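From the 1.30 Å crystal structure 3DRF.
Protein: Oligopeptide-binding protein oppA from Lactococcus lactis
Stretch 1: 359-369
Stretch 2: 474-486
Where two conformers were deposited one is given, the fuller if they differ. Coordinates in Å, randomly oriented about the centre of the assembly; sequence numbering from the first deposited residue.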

# COMPACT_ATOMS: atom_id res chain seq x y z
N SER A 359 7.31 -9.86 12.46
CA SER A 359 5.88 -9.46 12.58
C SER A 359 5.50 -8.52 11.43
O SER A 359 6.28 -8.22 10.62
CB SER A 359 5.63 -8.78 13.93
OG SER A 359 5.92 -7.40 13.81
N LEU A 360 4.23 -8.13 11.42
CA LEU A 360 3.70 -7.25 10.40
C LEU A 360 3.88 -5.74 10.63
O LEU A 360 3.63 -4.97 9.79
CB LEU A 360 2.19 -7.54 10.18
CG LEU A 360 1.87 -9.01 9.75
CD1 LEU A 360 0.35 -9.28 9.82
CD2 LEU A 360 2.44 -9.26 8.34
N ILE A 361 4.39 -5.39 11.79
CA ILE A 361 4.60 -3.96 12.13
C ILE A 361 6.08 -3.57 11.95
O ILE A 361 6.92 -4.06 12.66
CB ILE A 361 4.16 -3.64 13.57
CG1 ILE A 361 2.66 -4.05 13.83
CG2 ILE A 361 4.39 -2.16 13.86
CD1 ILE A 361 1.61 -3.24 12.99
N PRO A 362 6.39 -2.69 11.03
CA PRO A 362 7.80 -2.46 10.70
C PRO A 362 8.52 -1.50 11.66
O PRO A 362 7.90 -0.80 12.36
CB PRO A 362 7.75 -1.88 9.27
CG PRO A 362 6.47 -1.17 9.22
CD PRO A 362 5.50 -2.06 10.04
N PRO A 363 9.84 -1.50 11.60
CA PRO A 363 10.69 -0.72 12.54
C PRO A 363 10.46 0.77 12.54
O PRO A 363 10.64 1.36 13.54
CB PRO A 363 12.14 -1.01 12.04
CG PRO A 363 12.08 -2.37 11.41
CD PRO A 363 10.64 -2.48 10.80
N ILE A 364 10.05 1.34 11.43
CA ILE A 364 9.74 2.78 11.42
C ILE A 364 8.72 3.18 12.52
O ILE A 364 8.78 4.23 13.05
CB ILE A 364 9.29 3.26 10.01
CG1 ILE A 364 9.23 4.81 9.99
CG2 ILE A 364 7.97 2.58 9.57
CD1 ILE A 364 9.25 5.36 8.68
N PHE A 365 7.80 2.27 12.85
CA PHE A 365 6.83 2.45 13.93
C PHE A 365 7.39 1.91 15.26
O PHE A 365 6.94 1.00 15.82
CB PHE A 365 5.48 1.79 13.58
CG PHE A 365 4.89 2.28 12.28
CD1 PHE A 365 4.70 3.62 12.04
CD2 PHE A 365 4.47 1.38 11.34
CE1 PHE A 365 4.18 4.07 10.88
CE2 PHE A 365 3.88 1.83 10.13
CZ PHE A 365 3.76 3.18 9.91
N LYS A 366 8.44 2.57 15.70
CA LYS A 366 9.32 2.04 16.75
C LYS A 366 8.60 1.87 18.07
O LYS A 366 8.92 0.98 18.80
CB LYS A 366 10.51 2.98 16.93
CG LYS A 366 11.42 2.61 18.11
CD LYS A 366 12.48 3.70 18.35
CE LYS A 366 13.80 3.18 18.96
NZ LYS A 366 13.67 2.64 20.31
N GLN A 367 7.62 2.73 18.34
CA GLN A 367 6.83 2.70 19.56
C GLN A 367 5.99 1.40 19.69
O GLN A 367 5.57 1.07 20.75
CB GLN A 367 5.95 4.01 19.62
CG GLN A 367 6.67 5.47 19.40
CD GLN A 367 5.74 6.70 18.97
OE1 GLN A 367 4.73 6.55 18.38
NE2 GLN A 367 6.17 7.90 19.29
N PHE A 368 5.70 0.75 18.57
CA PHE A 368 4.75 -0.37 18.58
C PHE A 368 5.34 -1.75 18.23
O PHE A 368 4.63 -2.71 18.20
CB PHE A 368 3.48 0.06 17.78
CG PHE A 368 2.76 1.24 18.39
CD1 PHE A 368 2.52 2.39 17.68
CD2 PHE A 368 2.33 1.21 19.70
CE1 PHE A 368 1.88 3.42 18.26
CE2 PHE A 368 1.70 2.24 20.28
CZ PHE A 368 1.45 3.36 19.57
N THR A 369 6.67 -1.83 18.06
CA THR A 369 7.42 -3.10 17.84
C THR A 369 7.97 -3.66 19.14
O THR A 369 8.07 -2.96 20.09
CB THR A 369 8.63 -2.90 16.83
OG1 THR A 369 9.61 -2.02 17.39
CG2 THR A 369 8.15 -2.32 15.54
N SER A 474 3.60 -0.59 0.42
CA SER A 474 4.05 0.71 0.90
C SER A 474 2.95 1.17 1.85
O SER A 474 1.89 1.64 1.42
CB SER A 474 4.23 1.68 -0.26
OG SER A 474 5.39 1.36 -1.00
N LEU A 475 3.22 1.02 3.13
CA LEU A 475 2.23 1.20 4.18
C LEU A 475 1.85 2.67 4.41
O LEU A 475 2.61 3.55 4.23
CB LEU A 475 2.76 0.61 5.50
CG LEU A 475 2.94 -0.91 5.56
CD1 LEU A 475 3.76 -1.29 6.79
CD2 LEU A 475 1.62 -1.65 5.53
N ALA A 476 0.60 2.84 4.88
CA ALA A 476 0.13 4.13 5.36
C ALA A 476 1.00 4.55 6.55
O ALA A 476 1.50 3.72 7.24
CB ALA A 476 -1.36 4.01 5.82
N SER A 477 1.14 5.84 6.73
CA SER A 477 2.05 6.36 7.75
C SER A 477 1.49 6.38 9.16
O SER A 477 1.93 7.13 9.95
CB SER A 477 2.61 7.74 7.38
OG SER A 477 1.57 8.64 7.15
N GLU A 478 0.49 5.55 9.45
CA GLU A 478 0.01 5.32 10.82
C GLU A 478 -0.08 3.79 10.97
O GLU A 478 -0.53 3.15 10.06
CB GLU A 478 -1.36 6.01 10.96
CG GLU A 478 -1.76 6.34 12.42
CD GLU A 478 -2.22 5.12 13.23
OE1 GLU A 478 -2.78 4.20 12.61
OE2 GLU A 478 -1.96 5.14 14.38
N PRO A 479 0.31 3.25 12.10
CA PRO A 479 0.53 1.78 12.13
C PRO A 479 -0.70 0.81 12.12
O PRO A 479 -0.52 -0.35 11.92
CB PRO A 479 1.35 1.57 13.42
CG PRO A 479 1.06 2.80 14.26
CD PRO A 479 0.98 3.92 13.24
N SER A 480 -1.90 1.33 12.38
CA SER A 480 -3.10 0.47 12.32
C SER A 480 -3.22 -0.20 10.94
O SER A 480 -3.03 0.40 9.93
CB SER A 480 -4.35 1.33 12.61
OG SER A 480 -5.46 0.42 12.64
N GLN A 481 -3.54 -1.48 10.99
CA GLN A 481 -3.70 -2.29 9.78
C GLN A 481 -5.15 -2.69 9.48
O GLN A 481 -5.39 -3.59 8.76
CB GLN A 481 -2.77 -3.52 9.80
CG GLN A 481 -1.28 -3.02 9.91
CD GLN A 481 -0.29 -4.16 9.75
OE1 GLN A 481 -0.58 -5.32 10.00
NE2 GLN A 481 0.90 -3.81 9.35
N GLN A 482 -6.10 -1.92 10.00
CA GLN A 482 -7.52 -2.06 9.59
C GLN A 482 -7.67 -2.04 8.10
O GLN A 482 -8.47 -2.77 7.60
CB GLN A 482 -8.39 -0.89 10.16
CG GLN A 482 -8.53 -0.92 11.74
CD GLN A 482 -9.67 -1.85 12.20
OE1 GLN A 482 -10.16 -2.62 11.47
NE2 GLN A 482 -10.03 -1.75 13.46
N ASP A 483 -6.90 -1.20 7.40
CA ASP A 483 -7.15 -1.03 5.96
C ASP A 483 -6.46 -2.14 5.12
O ASP A 483 -6.66 -2.21 3.96
CB ASP A 483 -6.74 0.41 5.54
CG ASP A 483 -7.69 1.49 6.13
OD1 ASP A 483 -8.67 1.17 6.71
OD2 ASP A 483 -7.34 2.63 5.91
N LEU A 484 -5.71 -3.01 5.75
CA LEU A 484 -5.19 -4.25 5.13
C LEU A 484 -6.04 -5.49 5.43
O LEU A 484 -6.14 -6.36 4.61
CB LEU A 484 -3.78 -4.50 5.63
CG LEU A 484 -2.69 -3.45 5.33
CD1 LEU A 484 -1.34 -3.99 5.77
CD2 LEU A 484 -2.61 -3.07 3.82
N PHE A 485 -6.59 -5.58 6.64
CA PHE A 485 -7.14 -6.86 7.13
C PHE A 485 -8.58 -6.83 7.67
O PHE A 485 -9.12 -7.84 7.96
CB PHE A 485 -6.23 -7.43 8.20
CG PHE A 485 -4.85 -7.79 7.67
CD1 PHE A 485 -4.67 -8.73 6.67
CD2 PHE A 485 -3.76 -7.14 8.19
CE1 PHE A 485 -3.42 -9.01 6.18
CE2 PHE A 485 -2.44 -7.41 7.71
CZ PHE A 485 -2.28 -8.34 6.71
N SER A 486 -9.19 -5.67 7.78
CA SER A 486 -10.57 -5.63 8.34
C SER A 486 -11.53 -6.45 7.45
O SER A 486 -11.37 -6.57 6.26
CB SER A 486 -11.07 -4.18 8.58
OG SER A 486 -11.27 -3.46 7.35

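The two stretches lie more than a hundred residues apart in sequence, yet they meet in a compact, largely apolar contact that buries 458 Å² counting both sides. Neither presents a long helix or strand to the other; the fit comes from irregular backbone, whose bends set individual side chains at suitable angles.

At the centre are Phe365 and Pro479, the two residues most covered by the opposite stretch and the closest in backbone register, with CA atoms 6.6 Å apart. Both side chains leave the backbone toward the other stretch. The Phe365 ring is the principal bump, and the backbone turn from Ala476 to Pro479 provides the hollow. Pro479 lies over one face of the ring: its CB is 3.9 Å from the ring centroid and only 20° off the ring normal, a good CH-pi geometry. Proline suits this place because its compact, rigid ring offers C-H groups to the aromatic face without a flexible chain to be ordered. The tip of the phenylalanine meets the backbone further back along the loop. Phe365 CZ comes to 3.5 Å from Ala476 O, which sits at the ring edge, near its plane, where the ring hydrogens carry a slight positive charge; CE1 is 3.9 Å from Ser477 O. The CB of Ala476 points away, so this residue meets the ring through its backbone.

Pro479 is itself a bump with more than one neighbour. While its CB faces Phe365, its CG reaches the ring of Phe368, 3.7 Å from CD1, so the proline ring touches two aromatics of stretch 1. The bend between these aromatics is supported by a backbone hydrogen bond from Phe368 N to Phe365 O (3.0 Å). Ile361 packs beside this core, where its methyl end fills space against the Pro479 carbonyl and the Gln481 amide. Its CA-to-CB bond points sideways, but with chi1 and chi2 both m the end of the chain comes nearer, placing CD1 3.7 Å from Pro479 O and 3.8 Å from Gln481 NE2.

The polar fastening is a single hydrogen bond, from Gln481 NE2 to Leu360 O, at 3.0 Å with an N-H...acceptor angle of 142°. Glutamine suits this buried site: it is long enough to reach the other stretch's backbone, and its amide has both a donor and an acceptor. Here NE2 satisfies the Leu360 carbonyl while OE1 is hydrogen-bonded elsewhere in the structure. Gln481 is also the N-cap residue, and its backbone O accepts bonds from Leu484 N and Phe485 N, so the anchoring side chain springs from the residue just before a short helix.

Two further apolar contacts extend the fit. Leu360, pointing toward stretch 2, brings CD1 to 4.0 Å from Phe485 CE2, a branched aliphatic tip against a broad aromatic ring. Elsewhere Pro362 CG meets Leu475 CD1 at 3.6 Å; the leucine, also pointing across, sets a methyl against the proline ring. These hydrocarbon surfaces carry no polar groups that would need partners when buried.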